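Local coordinates for DNA mismatch repair protein MLH3 (Saccharomyces cerevisiae S288C, PDB 6RMN) that takes part in DNA mismatch repair as a component of the MutLbeta heterodimer, helping to correct insertion-deletion loops; this chain is the C-terminal, zinc-binding part of MLH3, at residues I20-K25 and G201-R206; D47-D52 and R195-F200; E53-E58 and S214-C219; E59-L64 and E187-K192. All blocks are in the same frame, centred on the assembly; numbering follows the deposited sequence.

Contact 1: I20-K25 and G201-R206; sequences INQVDK and GDELTR
Gln-22 reaches across to the backbone of 201-206 and uses both ends of its amide there. Its CG stands anti to the backbone N (chi1 -167°) and the chain runs on extended, so the amide arrives between Asp-202 and Leu-204. NE2 gives a hydrogen bond to Asp-202 O at 2.8 Å, with that oxygen lying in the amide plane, while OE1 takes the N-H of Leu-204 at 3.1 Å, the donor sitting above the carbonyl plane. Glutamine suits this place because one group can donate and accept at once, serving a segment that has no regular structure of its own. CD1 of Leu-204 lies 3.7 Å from NE2 of Gln-22. Further on, Gly-201 N donates to Lys-25 O at 2.8 Å; the positive phi of Gly-201 favours glycine, since a CB would press on the preceding carbonyl oxygen.

The solvent side is looser. Glu-203 and Arg-206 are exposed, and chain carbons make their contacts: the Glu-203 carboxylate bends back against methylenes of Lys-25, whose NZ stays 4.2 Å from Glu-203 OE2, beyond a salt bridge, and Arg-206 sets CD against Ile-20 O. Water mediates between Asn-21 OD1 and Leu-204 O, donating to both.

Ile-20 and Asn-21 form a classic beta bulge opposite Leu-29 of strand 27-31. The contact lays the connection between helices 183-196 and 206-216 against strand 18-23, an outermost strand of its sheet within this chain, and Leu-204 packs on Cys-209 and Leu-212 of helix 206-216.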
loop_
_atom_site.group_PDB
_atom_site.type_symbol
_atom_site.label_atom_id
_atom_site.label_comp_id
_atom_site.label_asym_id
_atom_site.label_seq_id
_atom_site.Cartn_x
_atom_site.Cartn_y
_atom_site.Cartn_z
ATOM N N ILE B 20 0.358 0.728 0.836
ATOM C CA ILE B 20 0.675 -0.684 0.958
ATOM C C ILE B 20 2.206 -0.761 0.760
ATOM O O ILE B 20 2.925 -0.852 1.754
ATOM C CB ILE B 20 -0.190 -1.581 0.020
ATOM C CG1 ILE B 20 -1.701 -1.381 0.355
ATOM C CG2 ILE B 20 0.230 -3.074 0.132
ATOM C CD1 ILE B 20 -2.664 -2.103 -0.477
ATOM N N ASN B 21 2.714 -0.609 -0.485
ATOM C CA ASN B 21 4.165 -0.585 -0.746
ATOM C C ASN B 21 4.497 -0.245 -2.209
ATOM O O ASN B 21 3.586 -0.011 -3.012
ATOM C CB ASN B 21 4.844 -1.919 -0.333
ATOM C CG ASN B 21 6.215 -1.770 0.294
ATOM O OD1 ASN B 21 6.953 -0.795 0.071
ATOM N ND2 ASN B 21 6.597 -2.756 1.083
ATOM N N GLN B 22 5.809 -0.233 -2.552
ATOM C CA GLN B 22 6.287 -0.015 -3.914
ATOM C C GLN B 22 6.041 -1.301 -4.711
ATOM O O GLN B 22 6.196 -2.407 -4.182
ATOM C CB GLN B 22 7.775 0.377 -3.928
ATOM C CG GLN B 22 8.266 0.920 -5.276
ATOM C CD GLN B 22 9.763 1.125 -5.357
ATOM O OE1 GLN B 22 10.571 0.447 -4.710
ATOM N NE2 GLN B 22 10.169 2.068 -6.183
ATOM N N VAL B 23 5.634 -1.142 -5.975
ATOM C CA VAL B 23 5.321 -2.225 -6.905
ATOM C C VAL B 23 6.166 -2.031 -8.168
ATOM O O VAL B 23 6.082 -0.974 -8.793
ATOM C CB VAL B 23 3.795 -2.239 -7.247
ATOM C CG1 VAL B 23 3.482 -3.178 -8.412
ATOM C CG2 VAL B 23 2.953 -2.592 -6.033
ATOM N N ASP B 24 6.975 -3.051 -8.533
ATOM C CA ASP B 24 7.796 -3.143 -9.752
ATOM C C ASP B 24 8.803 -1.984 -9.934
ATOM O O ASP B 24 9.289 -1.766 -11.046
ATOM C CB ASP B 24 6.863 -3.287 -10.983
ATOM C CG ASP B 24 7.519 -3.719 -12.278
ATOM O OD1 ASP B 24 8.197 -4.769 -12.280
ATOM O OD2 ASP B 24 7.343 -3.015 -13.293
ATOM N N LYS B 25 9.170 -1.291 -8.829
ATOM C CA LYS B 25 10.112 -0.148 -8.808
ATOM C C LYS B 25 9.595 1.031 -9.669
ATOM O O LYS B 25 10.376 1.860 -10.142
ATOM C CB LYS B 25 11.567 -0.542 -9.207
ATOM C CG LYS B 25 12.056 -1.917 -8.783
ATOM C CD LYS B 25 12.462 -1.981 -7.337
ATOM C CE LYS B 25 12.932 -3.368 -6.961
ATOM N NZ LYS B 25 11.804 -4.269 -6.619
ATOM N N GLY B 201 12.462 2.584 -11.885
ATOM C CA GLY B 201 13.604 1.729 -11.590
ATOM C C GLY B 201 14.280 2.035 -10.267
ATOM O O GLY B 201 15.073 1.223 -9.781
ATOM N N ASP B 202 13.975 3.204 -9.674
ATOM C CA ASP B 202 14.540 3.644 -8.400
ATOM C C ASP B 202 13.863 2.958 -7.200
ATOM O O ASP B 202 12.640 2.828 -7.166
ATOM C CB ASP B 202 14.440 5.170 -8.265
ATOM C CG ASP B 202 15.337 5.979 -9.187
ATOM O OD1 ASP B 202 16.111 5.361 -9.970
ATOM O OD2 ASP B 202 15.281 7.225 -9.117
ATOM N N GLU B 203 14.675 2.557 -6.209
ATOM C CA GLU B 203 14.216 1.894 -4.981
ATOM C C GLU B 203 13.617 2.899 -4.019
ATOM O O GLU B 203 14.185 3.968 -3.816
ATOM C CB GLU B 203 15.376 1.167 -4.272
ATOM C CG GLU B 203 16.140 0.168 -5.126
ATOM C CD GLU B 203 15.399 -1.086 -5.544
ATOM O OE1 GLU B 203 15.737 -1.638 -6.617
ATOM O OE2 GLU B 203 14.485 -1.520 -4.803
ATOM N N LEU B 204 12.472 2.552 -3.422
ATOM C CA LEU B 204 11.817 3.389 -2.419
ATOM C C LEU B 204 11.430 2.496 -1.291
ATOM O O LEU B 204 10.907 1.414 -1.546
ATOM C CB LEU B 204 10.559 4.137 -2.961
ATOM C CG LEU B 204 10.763 5.195 -4.071
ATOM C CD1 LEU B 204 9.481 5.451 -4.816
ATOM C CD2 LEU B 204 11.313 6.489 -3.519
ATOM N N THR B 205 11.714 2.913 -0.044
ATOM C CA THR B 205 11.312 2.175 1.161
ATOM C C THR B 205 9.832 2.503 1.414
ATOM O O THR B 205 9.352 3.499 0.881
ATOM C CB THR B 205 12.175 2.585 2.360
ATOM O OG1 THR B 205 11.948 3.959 2.651
ATOM C CG2 THR B 205 13.658 2.334 2.143
ATOM N N ARG B 206 9.100 1.689 2.210
ATOM C CA ARG B 206 7.683 1.986 2.504
ATOM C C ARG B 206 7.554 3.394 3.135
ATOM O O ARG B 206 6.640 4.128 2.789
ATOM C CB ARG B 206 7.045 0.902 3.414
ATOM C CG ARG B 206 5.517 0.857 3.304
ATOM C CD ARG B 206 4.892 -0.206 4.180
ATOM N NE ARG B 206 4.569 0.327 5.502
ATOM C CZ ARG B 206 3.348 0.668 5.903
ATOM N NH1 ARG B 206 2.307 0.508 5.096
ATOM N NH2 ARG B 206 3.157 1.161 7.121
HETATM O O HOH W 1 9.603 -0.705 -0.495
#

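Contact 2: D47-D52 and R195-F200; sequences DQHACD and RSAVMF. With ZN (zinc ion), chain C.
His-49 and Val-198 are joined by a hydrogen bond from ND1 to the backbone O of Val-198, 2.7 Å long, with the oxygen almost in the ring plane. Two more polar bonds fix the same extended segment. Asp-52 CG is anti to the backbone N (chi1 -160°), and OD2 accepts the N-H of Val-198 at 2.8 Å through its anti lone pair; Gln-48 NE2 donates to Met-199 O at 2.8 Å, approaching from above the carbonyl plane. Side chains from the first turn and a half of a helix therefore satisfy successive backbone groups of a chain that has just left its own helix.

Metal binding uses the other nitrogen of the imidazole: His-49 NE2 holds a zinc ion at 2.1 Å, together with Glu-53, Cys-194 and a residue of the partner protein chain. The ND1 bond makes Val-198 a second-shell residue that fixes the ring's rotation, and its carbonyl would be expected to make the imidazole a somewhat stronger ligand.

Van der Waals contacts of carbon against polar atoms complete the interface. Ala-197 CB lies 3.6 Å from His-49 ND1, small enough to fit beside the ring, and Val-198 CG1 rests 3.3 Å from Gln-48 O. Phe-200 brings CE1 to 3.1 Å from OD1 of Asp-47, whose carboxylate also caps the helix by accepting from the N-H groups of His-49 and Ala-50.

The contact joins the start of helix 48-69, directly after strand 43-47, to the chain leaving helix 183-196, while Cys-51 packs on Leu-212, Ile-213 and Leu-216 of helix 206-216.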
loop_
_atom_site.group_PDB
_atom_site.type_symbol
_atom_site.label_atom_id
_atom_site.label_comp_id
_atom_site.label_asym_id
_atom_site.label_seq_id
_atom_site.Cartn_x
_atom_site.Cartn_y
_atom_site.Cartn_z
ATOM N N ASP B 47 2.033 6.516 -10.085
ATOM C CA ASP B 47 3.311 6.611 -10.796
ATOM C C ASP B 47 4.271 7.359 -9.825
ATOM O O ASP B 47 3.965 8.485 -9.416
ATOM C CB ASP B 47 3.099 7.405 -12.098
ATOM C CG ASP B 47 4.321 7.647 -12.985
ATOM O OD1 ASP B 47 5.447 7.751 -12.445
ATOM O OD2 ASP B 47 4.144 7.790 -14.212
ATOM N N GLN B 48 5.386 6.721 -9.410
ATOM C CA GLN B 48 6.310 7.356 -8.447
ATOM C C GLN B 48 7.019 8.604 -8.997
ATOM O O GLN B 48 7.369 9.498 -8.226
ATOM C CB GLN B 48 7.326 6.359 -7.871
ATOM C CG GLN B 48 8.425 5.931 -8.851
ATOM C CD GLN B 48 9.145 4.696 -8.420
ATOM O OE1 GLN B 48 8.573 3.794 -7.808
ATOM N NE2 GLN B 48 10.416 4.627 -8.738
ATOM N N HIS B 49 7.231 8.656 -10.317
ATOM C CA HIS B 49 7.876 9.790 -10.959
ATOM C C HIS B 49 6.909 10.985 -11.027
ATOM O O HIS B 49 7.274 12.078 -10.591
ATOM C CB HIS B 49 8.418 9.406 -12.345
ATOM C CG HIS B 49 8.953 10.574 -13.101
ATOM N ND1 HIS B 49 10.150 11.165 -12.756
ATOM C CD2 HIS B 49 8.394 11.276 -14.105
ATOM C CE1 HIS B 49 10.301 12.180 -13.580
ATOM N NE2 HIS B 49 9.275 12.281 -14.416
ATOM N N ALA B 50 5.678 10.756 -11.531
ATOM C CA ALA B 50 4.610 11.754 -11.653
ATOM C C ALA B 50 4.265 12.369 -10.298
ATOM O O ALA B 50 4.084 13.578 -10.203
ATOM C CB ALA B 50 3.368 11.121 -12.271
ATOM N N CYS B 51 4.210 11.528 -9.256
ATOM C CA CYS B 51 3.954 11.894 -7.866
ATOM C C CYS B 51 5.003 12.901 -7.373
ATOM O O CYS B 51 4.646 13.972 -6.895
ATOM C CB CYS B 51 3.942 10.637 -6.996
ATOM S SG CYS B 51 3.706 10.965 -5.234
ATOM N N ASP B 52 6.292 12.547 -7.497
ATOM C CA ASP B 52 7.427 13.361 -7.082
ATOM C C ASP B 52 7.521 14.666 -7.890
ATOM O O ASP B 52 7.682 15.742 -7.298
ATOM C CB ASP B 52 8.734 12.544 -7.175
ATOM C CG ASP B 52 9.877 13.106 -6.345
ATOM O OD1 ASP B 52 9.599 13.863 -5.363
ATOM O OD2 ASP B 52 11.044 12.785 -6.651
ATOM N N ARG B 195 13.313 16.647 -14.005
ATOM C CA ARG B 195 14.713 16.279 -13.777
ATOM C C ARG B 195 15.070 15.953 -12.344
ATOM O O ARG B 195 15.939 15.121 -12.131
ATOM C CB ARG B 195 15.654 17.374 -14.280
ATOM C CG ARG B 195 15.881 17.304 -15.751
ATOM C CD ARG B 195 17.140 16.562 -16.140
ATOM N NE ARG B 195 17.343 16.781 -17.568
ATOM C CZ ARG B 195 18.160 17.691 -18.081
ATOM N NH1 ARG B 195 18.966 18.392 -17.293
ATOM N NH2 ARG B 195 18.217 17.868 -19.393
ATOM N N SER B 196 14.465 16.654 -11.374
ATOM C CA SER B 196 14.772 16.442 -9.966
ATOM C C SER B 196 14.048 15.228 -9.387
ATOM O O SER B 196 14.498 14.679 -8.384
ATOM C CB SER B 196 14.424 17.685 -9.162
ATOM O OG SER B 196 15.385 18.701 -9.377
ATOM N N ALA B 197 12.924 14.831 -10.013
ATOM C CA ALA B 197 12.065 13.745 -9.576
ATOM C C ALA B 197 12.699 12.384 -9.658
ATOM O O ALA B 197 13.570 12.140 -10.496
ATOM C CB ALA B 197 10.752 13.760 -10.346
ATOM N N VAL B 198 12.237 11.484 -8.778
ATOM C CA VAL B 198 12.638 10.087 -8.703
ATOM C C VAL B 198 12.201 9.430 -10.027
ATOM O O VAL B 198 11.215 9.869 -10.621
ATOM C CB VAL B 198 12.073 9.420 -7.401
ATOM C CG1 VAL B 198 10.585 9.111 -7.479
ATOM C CG2 VAL B 198 12.861 8.185 -7.010
ATOM N N MET B 199 12.974 8.467 -10.528
ATOM C CA MET B 199 12.682 7.814 -11.804
ATOM C C MET B 199 12.151 6.376 -11.652
ATOM O O MET B 199 12.229 5.787 -10.576
ATOM C CB MET B 199 13.956 7.790 -12.672
ATOM C CG MET B 199 14.134 9.016 -13.548
ATOM S SD MET B 199 15.583 8.870 -14.644
ATOM C CE MET B 199 14.914 7.809 -15.955
ATOM N N PHE B 200 11.649 5.809 -12.763
ATOM C CA PHE B 200 11.241 4.421 -12.867
ATOM C C PHE B 200 12.518 3.611 -12.727
ATOM O O PHE B 200 13.554 3.979 -13.304
ATOM C CB PHE B 200 10.567 4.154 -14.223
ATOM C CG PHE B 200 9.081 4.438 -14.289
ATOM C CD1 PHE B 200 8.416 5.026 -13.217
ATOM C CD2 PHE B 200 8.337 4.076 -15.407
ATOM C CE1 PHE B 200 7.038 5.245 -13.267
ATOM C CE2 PHE B 200 6.959 4.311 -15.461
ATOM C CZ PHE B 200 6.320 4.899 -14.393
HETATM ZN ZN ZN C . 8.790 13.738 -15.894
#

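Contact 3: E53-E58 and S214-C219; sequences ERIRLE and SKLSRC. With ZN (zinc ion), chain C; ZN (zinc ion), chain D.
Ile-55 meets Lys-215 and Leu-216 through CD1, which its torsions carry across: CG1 stands anti to the carbonyl carbon (chi1 -62°), and chi2 of 155° extends CD1 outward to 3.8 Å from Lys-215 CB. The branched, apolar isoleucine fills the approach to Lys-215 and Leu-216 of helix 206-216, and the lysine contributes the base of its chain while its amine leads away. Leu-216 has its CG anti to the backbone N (chi1 -172°) and touches Arg-54 CG with CD1 at 3.9 Å, the two side chains crossing at about a right angle.

Cys-219, which closes the type I turn that starts at Leu-216, points its side chain at the helix. SG lies 3.9 Å from Ile-55 CA and 4.1 Å from Ile-55 CG1; a small, weakly polar sulfur suits so close an approach to helix backbone. Glu-58 brings OE1 to 3.4 Å from Cys-219 CB.

The polar ends find their partners around this packing. Glu-58 accepts from the backbone N of His-220 with OE1 and of Asn-221 with OE2, and OE2 also forms a salt bridge with Arg-54 NH2 at 3.2 Å. One buried carboxylate thus holds the chain just beyond the turn, and the guanidinium beside it probably favours its charged form.

Turned away from the 214-219 segment, Glu-53 bridges two zinc ions, binding one through OE1 at 2.0 Å and the other through OE2 at 2.3 Å. The helix therefore separates its chemistry by face: metal coordination on one, apolar packing bordered by a buried ion pair on another.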
loop_
_atom_site.group_PDB
_atom_site.type_symbol
_atom_site.label_atom_id
_atom_site.label_comp_id
_atom_site.label_asym_id
_atom_site.label_seq_id
_atom_site.Cartn_x
_atom_site.Cartn_y
_atom_site.Cartn_z
ATOM N N GLU B 53 7.372 14.567 -9.230
ATOM C CA GLU B 53 7.379 15.699 -10.168
ATOM C C GLU B 53 6.276 16.711 -9.821
ATOM O O GLU B 53 6.541 17.912 -9.853
ATOM C CB GLU B 53 7.221 15.189 -11.605
ATOM C CG GLU B 53 7.272 16.244 -12.691
ATOM C CD GLU B 53 7.078 15.613 -14.050
ATOM O OE1 GLU B 53 8.002 14.909 -14.517
ATOM O OE2 GLU B 53 5.977 15.768 -14.621
ATOM N N ARG B 54 5.070 16.223 -9.457
ATOM C CA ARG B 54 3.936 17.043 -9.052
ATOM C C ARG B 54 4.228 17.862 -7.783
ATOM O O ARG B 54 3.953 19.072 -7.749
ATOM C CB ARG B 54 2.683 16.181 -8.837
ATOM C CG ARG B 54 1.450 17.011 -8.481
ATOM C CD ARG B 54 0.950 17.668 -9.736
ATOM N NE ARG B 54 0.896 19.110 -9.629
ATOM C CZ ARG B 54 0.459 19.907 -10.594
ATOM N NH1 ARG B 54 0.058 19.399 -11.755
ATOM N NH2 ARG B 54 0.425 21.214 -10.413
ATOM N N ILE B 55 4.737 17.182 -6.736
ATOM C CA ILE B 55 5.096 17.797 -5.453
ATOM C C ILE B 55 6.142 18.885 -5.710
ATOM O O ILE B 55 6.051 19.974 -5.139
ATOM C CB ILE B 55 5.631 16.729 -4.426
ATOM C CG1 ILE B 55 4.553 15.665 -4.090
ATOM C CG2 ILE B 55 6.168 17.393 -3.139
ATOM C CD1 ILE B 55 5.106 14.321 -3.624
ATOM N N ARG B 56 7.146 18.558 -6.544
ATOM C CA ARG B 56 8.265 19.435 -6.868
ATOM C C ARG B 56 7.840 20.669 -7.641
ATOM O O ARG B 56 8.347 21.748 -7.347
ATOM C CB ARG B 56 9.375 18.659 -7.584
ATOM C CG ARG B 56 10.195 17.808 -6.634
ATOM C CD ARG B 56 11.285 17.043 -7.357
ATOM N NE ARG B 56 12.018 16.149 -6.449
ATOM C CZ ARG B 56 13.072 16.504 -5.718
ATOM N NH1 ARG B 56 13.542 17.740 -5.774
ATOM N NH2 ARG B 56 13.656 15.626 -4.916
ATOM N N LEU B 57 6.885 20.519 -8.587
ATOM C CA LEU B 57 6.346 21.608 -9.395
ATOM C C LEU B 57 5.601 22.614 -8.547
ATOM O O LEU B 57 5.882 23.806 -8.631
ATOM C CB LEU B 57 5.443 21.098 -10.541
ATOM C CG LEU B 57 4.844 22.202 -11.424
ATOM C CD1 LEU B 57 5.896 22.803 -12.364
ATOM C CD2 LEU B 57 3.639 21.713 -12.152
ATOM N N GLU B 58 4.680 22.139 -7.716
ATOM C CA GLU B 58 3.897 23.000 -6.831
ATOM C C GLU B 58 4.785 23.802 -5.836
ATOM O O GLU B 58 4.436 24.942 -5.514
ATOM C CB GLU B 58 2.795 22.195 -6.136
ATOM C CG GLU B 58 1.792 21.628 -7.131
ATOM C CD GLU B 58 0.392 21.388 -6.605
ATOM O OE1 GLU B 58 0.146 21.712 -5.422
ATOM O OE2 GLU B 58 -0.461 20.891 -7.376
ATOM N N SER B 214 1.754 11.348 1.264
ATOM C CA SER B 214 1.336 12.359 2.245
ATOM C C SER B 214 1.451 13.765 1.640
ATOM O O SER B 214 0.512 14.567 1.744
ATOM C CB SER B 214 2.190 12.265 3.505
ATOM O OG SER B 214 1.862 13.269 4.450
ATOM N N LYS B 215 2.604 14.050 1.000
ATOM C CA LYS B 215 2.886 15.317 0.341
ATOM C C LYS B 215 1.978 15.487 -0.889
ATOM O O LYS B 215 1.450 16.575 -1.077
ATOM C CB LYS B 215 4.364 15.405 -0.067
ATOM C CG LYS B 215 5.336 15.609 1.093
ATOM C CD LYS B 215 6.782 15.545 0.612
ATOM C CE LYS B 215 7.766 15.943 1.677
ATOM N NZ LYS B 215 9.146 15.497 1.340
ATOM N N LEU B 216 1.766 14.410 -1.690
ATOM C CA LEU B 216 0.898 14.430 -2.863
ATOM C C LEU B 216 -0.530 14.822 -2.506
ATOM O O LEU B 216 -1.106 15.678 -3.179
ATOM C CB LEU B 216 0.918 13.102 -3.639
ATOM C CG LEU B 216 0.166 13.119 -5.004
ATOM C CD1 LEU B 216 0.841 14.060 -6.024
ATOM C CD2 LEU B 216 -0.016 11.712 -5.565
ATOM N N SER B 217 -1.074 14.258 -1.427
ATOM C CA SER B 217 -2.427 14.567 -0.958
ATOM C C SER B 217 -2.595 16.029 -0.502
ATOM O O SER B 217 -3.726 16.470 -0.296
ATOM C CB SER B 217 -2.841 13.601 0.155
ATOM O OG SER B 217 -2.168 13.893 1.370
ATOM N N ARG B 218 -1.479 16.764 -0.326
ATOM C CA ARG B 218 -1.500 18.162 0.115
ATOM C C ARG B 218 -1.392 19.136 -1.054
ATOM O O ARG B 218 -1.533 20.348 -0.855
ATOM C CB ARG B 218 -0.437 18.444 1.199
ATOM C CG ARG B 218 -0.829 17.891 2.581
ATOM C CD ARG B 218 0.040 18.392 3.735
ATOM N NE ARG B 218 1.488 18.312 3.479
ATOM C CZ ARG B 218 2.249 17.243 3.710
ATOM N NH1 ARG B 218 1.714 16.128 4.190
ATOM N NH2 ARG B 218 3.549 17.281 3.454
ATOM N N CYS B 219 -1.176 18.589 -2.273
ATOM C CA CYS B 219 -1.062 19.312 -3.538
ATOM C C CYS B 219 -2.405 19.839 -3.988
ATOM O O CYS B 219 -3.439 19.265 -3.645
ATOM C CB CYS B 219 -0.432 18.432 -4.611
ATOM S SG CYS B 219 1.339 18.135 -4.383
HETATM ZN ZN ZN C . 8.790 13.738 -15.894
HETATM ZN ZN ZN D . 5.261 14.801 -16.615
#

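Contact 4: E59-L64 and E187-K192; sequences ELFYSL and EILNSK
Two helices pack here, 48-69 and 183-196, and Leu-189 of the second meets Leu-60, Phe-61 and Leu-64 of the first. The axes of the segments 59-64 and 187-192 run roughly antiparallel, 141° apart, with a closest approach of 10.3 Å. Leu-189 does most of the touching with one methyl: its CG is anti to the carbonyl carbon (chi1 -55°), and CD1 enters between the three side chains. That methyl stands over one face of the Phe-61 ring, 4.0 Å from the centroid and only 13° off the normal, a CH-pi contact. It also lies 3.7 Å from Leu-64 CD2 and 4.0 Å from Leu-60 CB.

Leucine fits because its forked end is slim enough to slip between neighbours a turn apart, and phenylalanine offers a flat apolar surface for a methyl to rest on. Toward the outer side Leu-60 CD1 lies 3.6 Å from Leu-189 O and also touches Lys-192 CB; the lysine gives its aliphatic base to the packing and sends its amine away. Met-127 of helix 126-132 covers Leu-64 and Leu-189, and His-186 meets the Phe-61 ring edge-to-face. A leucine methyl set among side chains of the facing helix is ordinary apolar helix-helix packing, here in the zinc-binding C-terminal region.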
loop_
_atom_site.group_PDB
_atom_site.type_symbol
_atom_site.label_atom_id
_atom_site.label_comp_id
_atom_site.label_asym_id
_atom_site.label_seq_id
_atom_site.Cartn_x
_atom_site.Cartn_y
_atom_site.Cartn_z
ATOM N N GLU B 59 5.960 23.234 -5.416
ATOM C CA GLU B 59 6.940 23.903 -4.557
ATOM C C GLU B 59 7.617 25.016 -5.348
ATOM O O GLU B 59 7.830 26.107 -4.812
ATOM C CB GLU B 59 8.008 22.912 -4.047
ATOM C CG GLU B 59 7.533 21.996 -2.923
ATOM C CD GLU B 59 8.383 20.789 -2.540
ATOM O OE1 GLU B 59 9.442 20.545 -3.170
ATOM O OE2 GLU B 59 7.973 20.077 -1.593
ATOM N N LEU B 60 7.958 24.737 -6.624
ATOM C CA LEU B 60 8.628 25.684 -7.534
ATOM C C LEU B 60 7.734 26.865 -7.872
ATOM O O LEU B 60 8.202 28.010 -7.860
ATOM C CB LEU B 60 9.128 24.981 -8.821
ATOM C CG LEU B 60 10.366 24.070 -8.686
ATOM C CD1 LEU B 60 10.639 23.334 -9.957
ATOM C CD2 LEU B 60 11.591 24.848 -8.280
ATOM N N PHE B 61 6.446 26.579 -8.150
ATOM C CA PHE B 61 5.415 27.561 -8.425
ATOM C C PHE B 61 5.181 28.453 -7.220
ATOM O O PHE B 61 5.184 29.677 -7.370
ATOM C CB PHE B 61 4.116 26.892 -8.904
ATOM C CG PHE B 61 3.968 26.987 -10.404
ATOM C CD1 PHE B 61 3.572 28.175 -11.006
ATOM C CD2 PHE B 61 4.291 25.912 -11.220
ATOM C CE1 PHE B 61 3.474 28.273 -12.398
ATOM C CE2 PHE B 61 4.210 26.019 -12.612
ATOM C CZ PHE B 61 3.801 27.196 -13.191
ATOM N N TYR B 62 5.052 27.851 -6.019
ATOM C CA TYR B 62 4.859 28.582 -4.768
ATOM C C TYR B 62 6.013 29.574 -4.527
ATOM O O TYR B 62 5.756 30.722 -4.185
ATOM C CB TYR B 62 4.634 27.621 -3.569
ATOM C CG TYR B 62 4.584 28.332 -2.230
ATOM C CD1 TYR B 62 3.422 28.965 -1.796
ATOM C CD2 TYR B 62 5.722 28.435 -1.431
ATOM C CE1 TYR B 62 3.389 29.676 -0.595
ATOM C CE2 TYR B 62 5.705 29.152 -0.236
ATOM C CZ TYR B 62 4.533 29.763 0.186
ATOM O OH TYR B 62 4.509 30.462 1.375
ATOM N N SER B 63 7.264 29.151 -4.754
ATOM C CA SER B 63 8.444 30.009 -4.613
ATOM C C SER B 63 8.443 31.188 -5.598
ATOM O O SER B 63 8.700 32.319 -5.188
ATOM C CB SER B 63 9.726 29.195 -4.781
ATOM O OG SER B 63 9.810 28.220 -3.754
ATOM N N LEU B 64 8.167 30.913 -6.888
ATOM C CA LEU B 64 8.161 31.891 -7.969
ATOM C C LEU B 64 7.092 32.965 -7.765
ATOM O O LEU B 64 7.384 34.151 -7.920
ATOM C CB LEU B 64 7.996 31.175 -9.342
ATOM C CG LEU B 64 7.538 32.015 -10.565
ATOM C CD1 LEU B 64 8.581 32.988 -10.993
ATOM C CD2 LEU B 64 7.182 31.128 -11.732
ATOM N N GLU B 187 7.428 26.124 -18.690
ATOM C CA GLU B 187 8.340 25.194 -19.366
ATOM C C GLU B 187 9.598 24.958 -18.557
ATOM O O GLU B 187 9.981 23.801 -18.370
ATOM C CB GLU B 187 8.680 25.700 -20.771
ATOM C CG GLU B 187 7.539 25.547 -21.770
ATOM C CD GLU B 187 7.673 26.238 -23.120
ATOM O OE1 GLU B 187 8.699 26.915 -23.364
ATOM O OE2 GLU B 187 6.734 26.098 -23.937
ATOM N N ILE B 188 10.212 26.040 -18.027
ATOM C CA ILE B 188 11.411 25.942 -17.186
ATOM C C ILE B 188 11.122 25.158 -15.888
ATOM O O ILE B 188 11.895 24.259 -15.543
ATOM C CB ILE B 188 12.085 27.323 -16.928
ATOM C CG1 ILE B 188 12.574 27.961 -18.268
ATOM C CG2 ILE B 188 13.249 27.196 -15.946
ATOM C CD1 ILE B 188 12.957 29.459 -18.198
ATOM N N LEU B 189 10.006 25.475 -15.193
ATOM C CA LEU B 189 9.642 24.801 -13.939
ATOM C C LEU B 189 9.245 23.346 -14.167
ATOM O O LEU B 189 9.607 22.505 -13.352
ATOM C CB LEU B 189 8.556 25.555 -13.140
ATOM C CG LEU B 189 8.799 27.040 -12.771
ATOM C CD1 LEU B 189 7.867 27.460 -11.666
ATOM C CD2 LEU B 189 10.260 27.321 -12.352
ATOM N N ASN B 190 8.557 23.044 -15.296
ATOM C CA ASN B 190 8.153 21.686 -15.655
ATOM C C ASN B 190 9.347 20.799 -15.842
ATOM O O ASN B 190 9.335 19.673 -15.329
ATOM C CB ASN B 190 7.284 21.654 -16.913
ATOM C CG ASN B 190 5.846 22.032 -16.687
ATOM O OD1 ASN B 190 5.434 22.357 -15.569
ATOM N ND2 ASN B 190 5.049 22.017 -17.758
ATOM N N SER B 191 10.386 21.306 -16.537
ATOM C CA SER B 191 11.607 20.556 -16.817
ATOM C C SER B 191 12.521 20.404 -15.607
ATOM O O SER B 191 13.187 19.380 -15.509
ATOM C CB SER B 191 12.357 21.131 -18.013
ATOM O OG SER B 191 12.905 22.402 -17.711
ATOM N N LYS B 192 12.580 21.405 -14.703
ATOM C CA LYS B 192 13.378 21.315 -13.468
ATOM C C LYS B 192 12.771 20.251 -12.526
ATOM O O LYS B 192 13.513 19.491 -11.909
ATOM C CB LYS B 192 13.403 22.658 -12.726
ATOM C CG LYS B 192 14.322 23.703 -13.304
ATOM C CD LYS B 192 14.291 24.965 -12.441
ATOM C CE LYS B 192 14.998 26.155 -13.064
ATOM N NZ LYS B 192 16.466 25.967 -13.174
#

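Helix 48-69 links three of the four contacts: contacts 2, 3 and 4 take successive parts of it, starting at its N-terminal end. Contacts 2 and 4 pair it with helix 183-196 or the chain just after, and contact 3 with the 214-219 segment, on helix 206-216 and the turn that follows. Contact 1 lies at the edge of the sheet as counted in this chain, its centre about 12 Å from that of contact 2 and about 26 Å from that of contact 4; Gln-22 and Gln-48 join contacts 1 and 2 through a probable hydrogen bond. The partner segments come in the order 187-192, 195-200, 201-206 and 214-219. Contacts 2 and 3 share a zinc ion, where distant parts of the sequence converge.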